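Local coordinates for tartronic semialdehyde reductase (Salmonella typhimurium, PDB 1YB4), which catalyses the reversible NAD(P)H-dependent reduction of tartronate semialdehyde (2-hydroxy-3-oxopropanoate) to (R)-glycerate, at the interface of chains A and B and the interface of chains A and C. Numbering follows the deposited sequence. Chains: chain A/B/C, tartronic semialdehyde reductase.

Contact 1: the interface of chains A and B. Residues chain A 181, 184, 258, 261-262; chain B 184, 258, 261-262.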
# COMPACT_ATOMS: atom_id res chain seq x y z
N LEU A 181 -11.17 3.69 -6.23
CA LEU A 181 -9.95 4.45 -6.23
C LEU A 181 -10.18 5.98 -6.36
O LEU A 181 -9.48 6.76 -5.72
CB LEU A 181 -9.01 3.93 -7.33
CG LEU A 181 -8.16 2.75 -6.83
CD1 LEU A 181 -9.08 1.64 -6.30
CD2 LEU A 181 -7.28 2.24 -7.95
N GLU A 184 -11.43 7.30 -3.04
CA GLU A 184 -10.35 7.36 -2.07
C GLU A 184 -9.43 8.54 -2.39
O GLU A 184 -8.93 9.22 -1.49
CB GLU A 184 -9.57 6.05 -2.08
CG GLU A 184 -8.76 5.77 -0.82
CD GLU A 184 -7.40 6.44 -0.82
OE1 GLU A 184 -6.92 6.82 -1.91
OE2 GLU A 184 -6.79 6.55 0.27
N ASN A 258 -3.52 -0.28 -5.20
CA ASN A 258 -4.48 0.63 -4.58
C ASN A 258 -5.88 0.02 -4.41
O ASN A 258 -6.61 0.40 -3.50
CB ASN A 258 -4.51 1.98 -5.32
CG ASN A 258 -3.25 2.82 -5.04
OD1 ASN A 258 -2.48 2.52 -4.12
ND2 ASN A 258 -3.06 3.87 -5.82
N THR A 261 -5.51 -1.84 -1.18
CA THR A 261 -5.60 -0.91 -0.06
C THR A 261 -7.02 -0.42 0.15
O THR A 261 -7.49 -0.38 1.28
CB THR A 261 -4.71 0.33 -0.26
OG1 THR A 261 -3.36 -0.07 -0.51
CG2 THR A 261 -4.74 1.21 1.00
N CYS A 262 -7.69 -0.02 -0.92
CA CYS A 262 -9.07 0.47 -0.79
C CYS A 262 -9.96 -0.51 -0.06
O CYS A 262 -10.80 -0.11 0.75
CB CYS A 262 -9.68 0.78 -2.16
SG CYS A 262 -9.23 2.42 -2.76
N GLU B 184 -3.39 6.37 -11.86
CA GLU B 184 -3.06 5.03 -11.38
C GLU B 184 -4.28 4.11 -11.40
O GLU B 184 -4.17 2.92 -11.71
CB GLU B 184 -2.49 5.13 -9.96
CG GLU B 184 -1.74 3.89 -9.45
CD GLU B 184 -2.65 2.72 -9.14
OE1 GLU B 184 -3.87 2.93 -8.96
OE2 GLU B 184 -2.15 1.58 -9.05
N ASN B 258 -2.53 5.99 -0.65
CA ASN B 258 -2.40 5.84 -2.10
C ASN B 258 -1.45 6.86 -2.77
O ASN B 258 -0.93 6.62 -3.86
CB ASN B 258 -3.80 5.81 -2.74
CG ASN B 258 -4.53 4.50 -2.43
OD1 ASN B 258 -4.16 3.76 -1.52
ND2 ASN B 258 -5.58 4.20 -3.19
N THR B 261 1.98 5.19 -2.29
CA THR B 261 2.17 4.11 -3.25
C THR B 261 2.40 4.66 -4.65
O THR B 261 3.27 4.18 -5.35
CB THR B 261 0.95 3.18 -3.31
OG1 THR B 261 0.71 2.63 -2.01
CG2 THR B 261 1.21 2.03 -4.31
N CYS B 262 1.63 5.66 -5.06
CA CYS B 262 1.83 6.23 -6.39
C CYS B 262 3.26 6.71 -6.54
O CYS B 262 3.86 6.57 -7.60
CB CYS B 262 0.87 7.41 -6.65
SG CYS B 262 -0.88 6.94 -6.91
O HOH W 1 -6.56 6.13 -5.02
O HOH W 2 -5.33 4.98 -7.04
O HOH W 3 -1.70 1.56 -1.92
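A:Asn258 and B:Asn258 meet at the two-fold axis, their side chains arriving from opposite directions and their amide groups stacked face to face. The planes are 7° from parallel, with A:Asn258 CG 3.4 Å from B:Asn258 CG. In both residues CG lies anti to the carbonyl carbon (chi1 -73° in chain A), which carries the amide off its helix and towards its twin. Asparagine suits the place because it is flat enough to stack and polar enough to bind water, at both ends in A:Asn258.

Water molecules carry polar links across the patch. B:Asn258 ND2 donates to water 1 and A:Asn258 ND2 to water 2, each at 2.8 Å, and the two waters bond to each other. Water 1 also bonds A:Leu181 O and the carboxylate oxygen A:Glu184 OE1, and water 2 bonds B:Glu184 OE1, so each carboxylate probably helps to orient the water that takes the amide N-H. At the opposite end, water 3 joins the hydroxyls A:Thr261 OG1 and B:Thr261 OG1, and also bonds A:Asn258 OD1.

In van der Waals contact, the methyl A:Leu181 CD2 packs 3.6 Å from B:Glu184 OE1. The patch sits where the long helix 167-195 and helix 257-271 of chain A face their counterparts in chain B.

Contact 2: the interface of chains A and B. Residues chain A 191-192, 195-196, 290; chain B 252-254.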
# COMPACT_ATOMS: atom_id res chain seq x y z
N VAL A 191 -9.08 15.77 2.72
CA VAL A 191 -8.70 15.67 4.14
C VAL A 191 -7.38 16.45 4.30
O VAL A 191 -7.22 17.24 5.22
CB VAL A 191 -8.52 14.19 4.59
CG1 VAL A 191 -7.94 14.12 5.98
CG2 VAL A 191 -9.85 13.49 4.58
N PHE A 192 -6.46 16.24 3.37
CA PHE A 192 -5.18 16.94 3.39
C PHE A 192 -5.37 18.46 3.25
O PHE A 192 -4.82 19.24 4.01
CB PHE A 192 -4.30 16.46 2.24
CG PHE A 192 -3.34 17.50 1.77
CD1 PHE A 192 -2.19 17.78 2.49
CD2 PHE A 192 -3.63 18.25 0.64
CE1 PHE A 192 -1.33 18.79 2.09
CE2 PHE A 192 -2.77 19.28 0.24
CZ PHE A 192 -1.63 19.55 0.96
N LYS A 195 -6.83 19.71 6.58
CA LYS A 195 -5.85 19.78 7.67
C LYS A 195 -4.76 20.81 7.38
O LYS A 195 -4.04 21.25 8.28
CB LYS A 195 -5.22 18.41 7.93
CG LYS A 195 -4.37 18.35 9.21
CD LYS A 195 -4.11 16.91 9.69
CE LYS A 195 -3.55 16.90 11.11
NZ LYS A 195 -3.35 15.53 11.69
N ALA A 196 -4.65 21.21 6.11
CA ALA A 196 -3.65 22.21 5.72
C ALA A 196 -4.20 23.62 5.96
O ALA A 196 -3.47 24.61 5.90
CB ALA A 196 -3.27 22.01 4.23
N ALA A 290 -6.01 10.46 10.29
CA ALA A 290 -5.34 11.75 10.36
C ALA A 290 -5.82 12.52 11.58
O ALA A 290 -5.24 13.54 11.96
CB ALA A 290 -5.61 12.55 9.10
N LEU B 252 2.12 17.63 8.55
CA LEU B 252 0.78 17.75 9.12
C LEU B 252 0.25 16.46 9.77
O LEU B 252 -0.86 16.45 10.30
CB LEU B 252 -0.22 18.19 8.03
CG LEU B 252 0.12 19.52 7.38
CD1 LEU B 252 -0.99 19.96 6.45
CD2 LEU B 252 0.35 20.55 8.46
N ALA B 253 1.05 15.39 9.73
CA ALA B 253 0.69 14.06 10.27
C ALA B 253 -0.54 13.53 9.54
O ALA B 253 -1.60 13.33 10.14
CB ALA B 253 0.43 14.13 11.80
N LEU B 254 -0.40 13.31 8.24
CA LEU B 254 -1.50 12.80 7.43
C LEU B 254 -1.12 11.46 6.85
O LEU B 254 0.02 11.26 6.39
CB LEU B 254 -1.81 13.75 6.27
CG LEU B 254 -2.58 15.02 6.57
CD1 LEU B 254 -2.43 16.00 5.43
CD2 LEU B 254 -4.05 14.67 6.76
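A:Lys195 reaches across to the backbone of B:Leu252 and B:Ala253, where a helix of the C-terminal domain of this 3-hydroxyisobutyrate dehydrogenase-related family ends and gives way to a loop.

The polar contacts gather on the lysine ammonium group. A:Lys195 NZ donates to the carbonyl oxygen B:Ala253 O at 3.2 Å. It approaches from 45° above the carbonyl plane. Within its own chain A:Lys195 NZ donates to A:Ala290 O at 2.8 Å, here in the carbonyl plane. B:Leu252 O is also close to NZ, but that pair is doubtful. The chain of A:Lys195 leaves with CG anti to the backbone N (chi1 -170°) and stays extended, which gives it the length to lay its methylenes along the partner before the ammonium group meets B:Ala253 O and A:Ala290 O. Lysine suits both tasks, and a positive charge here would complement the partial negative charge of the helix end.

The apolar contacts centre on B:Leu254, whose two methyls divide the work. B:Leu254 CD1 lies at the edge of the A:Phe192 ring, in its plane, 3.4 Å from A:Phe192 CD1; the two side chains cross at about a right angle. B:Leu254 CD2 packs 3.5 Å from A:Ala290 CB and 3.7 Å from A:Lys195 CD, with A:Val191 CG1 further off. A branched leucine can thus touch an aromatic edge and small aliphatic groups together. Beside it, B:Leu252 CD1 rests 3.6 Å from A:Ala196 CA, where the small alanine lets the methyl approach the backbone.

Contact 3: the interface of chains A and C. Residues chain A 249-250, 253, 255; chain C 267, 270-271.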
# COMPACT_ATOMS: atom_id res chain seq x y z
N ALA A 249 -8.10 -10.61 -9.84
CA ALA A 249 -6.72 -10.16 -9.90
C ALA A 249 -5.80 -11.28 -9.49
O ALA A 249 -4.77 -11.50 -10.12
CB ALA A 249 -6.53 -8.97 -8.98
N LYS A 250 -6.16 -12.00 -8.43
CA LYS A 250 -5.35 -13.10 -7.94
C LYS A 250 -5.28 -14.23 -8.96
O LYS A 250 -4.23 -14.83 -9.17
CB LYS A 250 -5.90 -13.62 -6.61
CG LYS A 250 -5.15 -14.82 -6.03
CD LYS A 250 -5.85 -15.40 -4.81
CE LYS A 250 -5.47 -16.87 -4.60
NZ LYS A 250 -6.28 -17.57 -3.55
N ALA A 253 -3.35 -13.14 -11.90
CA ALA A 253 -2.05 -12.68 -11.44
C ALA A 253 -1.82 -11.20 -11.73
O ALA A 253 -0.90 -10.86 -12.44
CB ALA A 253 -0.94 -13.52 -12.08
N ASN A 255 -1.28 -7.28 -10.02
CA ASN A 255 -0.91 -6.57 -8.79
C ASN A 255 -1.74 -5.29 -8.78
O ASN A 255 -1.40 -4.33 -9.47
CB ASN A 255 0.59 -6.21 -8.82
CG ASN A 255 1.08 -5.57 -7.51
OD1 ASN A 255 0.35 -4.85 -6.82
ND2 ASN A 255 2.34 -5.82 -7.18
N ASN C 267 1.13 -11.83 -6.43
CA ASN C 267 0.46 -11.92 -7.73
C ASN C 267 1.47 -11.59 -8.81
O ASN C 267 1.42 -12.12 -9.91
CB ASN C 267 -0.71 -10.93 -7.84
CG ASN C 267 -1.97 -11.41 -7.13
OD1 ASN C 267 -2.09 -12.57 -6.73
ND2 ASN C 267 -2.93 -10.50 -6.98
N ALA C 270 3.65 -14.61 -9.43
CA ALA C 270 2.93 -15.57 -10.27
C ALA C 270 3.10 -15.17 -11.73
O ALA C 270 3.66 -15.91 -12.53
CB ALA C 270 1.46 -15.60 -9.90
N ALA C 271 2.63 -13.97 -12.05
CA ALA C 271 2.70 -13.46 -13.42
C ALA C 271 4.09 -13.55 -14.03
O ALA C 271 4.25 -13.36 -15.23
CB ALA C 271 2.21 -12.03 -13.45
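This is a small, mainly van der Waals patch of a two-fold symmetric interface between identical chains; it joins A:Lys250 and A:Ala253 to C:Asn267, C:Ala270 and C:Ala271, and probably helps to hold chains A and C together in the deposited four-chain assembly.

A:Ala253 is the main apolar element. The methyl A:Ala253 CB meets C:Ala271 CB at 3.7 Å and C:Ala270 CB at 3.8 Å, and also lies 3.5 Å from the backbone oxygen C:Asn267 O. Alanine suits all three positions, since short side chains let the loop after helix 235-251 of chain A come close to the end of helix 257-270 of chain C.

C:Asn267 lays its amide against the helix backbone by van der Waals contact. With CG anti to the carbonyl carbon (chi1 -79°), the amide extends to helix 235-251, where C:Asn267 OD1 lies 3.5 Å from A:Lys250 CA and C:Asn267 ND2 is 3.8 Å from A:Ala249 O. The A:Lys250 side chain crosses that of the asparagine at about a right angle; A:Lys250 CG is 3.9 Å from C:Asn267 OD1, while the extended chain carries the ammonium group onward, away from the amide.

For the protein, the site probably helps to fix one C-terminal domain against another.

Contacts 1 and 2 belong to the same two-fold A-B interface, with centres about 17 Å apart, and both use helix 167-195 of chain A. Contact 3 turns to chain C, about 17 Å from contact 1 and 33 Å from contact 2. Helix 257-271, or its counterpart, serves contacts 1 and 3; the loop after helix 235-251 serves contacts 2 and 3, Ala253 taking part in both from different copies. Two different two-fold interfaces could thus build the four-chain deposited assembly. The predicted active-site A:Lys172, also on helix 167-195, lies about 17, 31 and 18 Å from the centres of contacts 1, 2 and 3, so a direct part in catalysis seems unlikely.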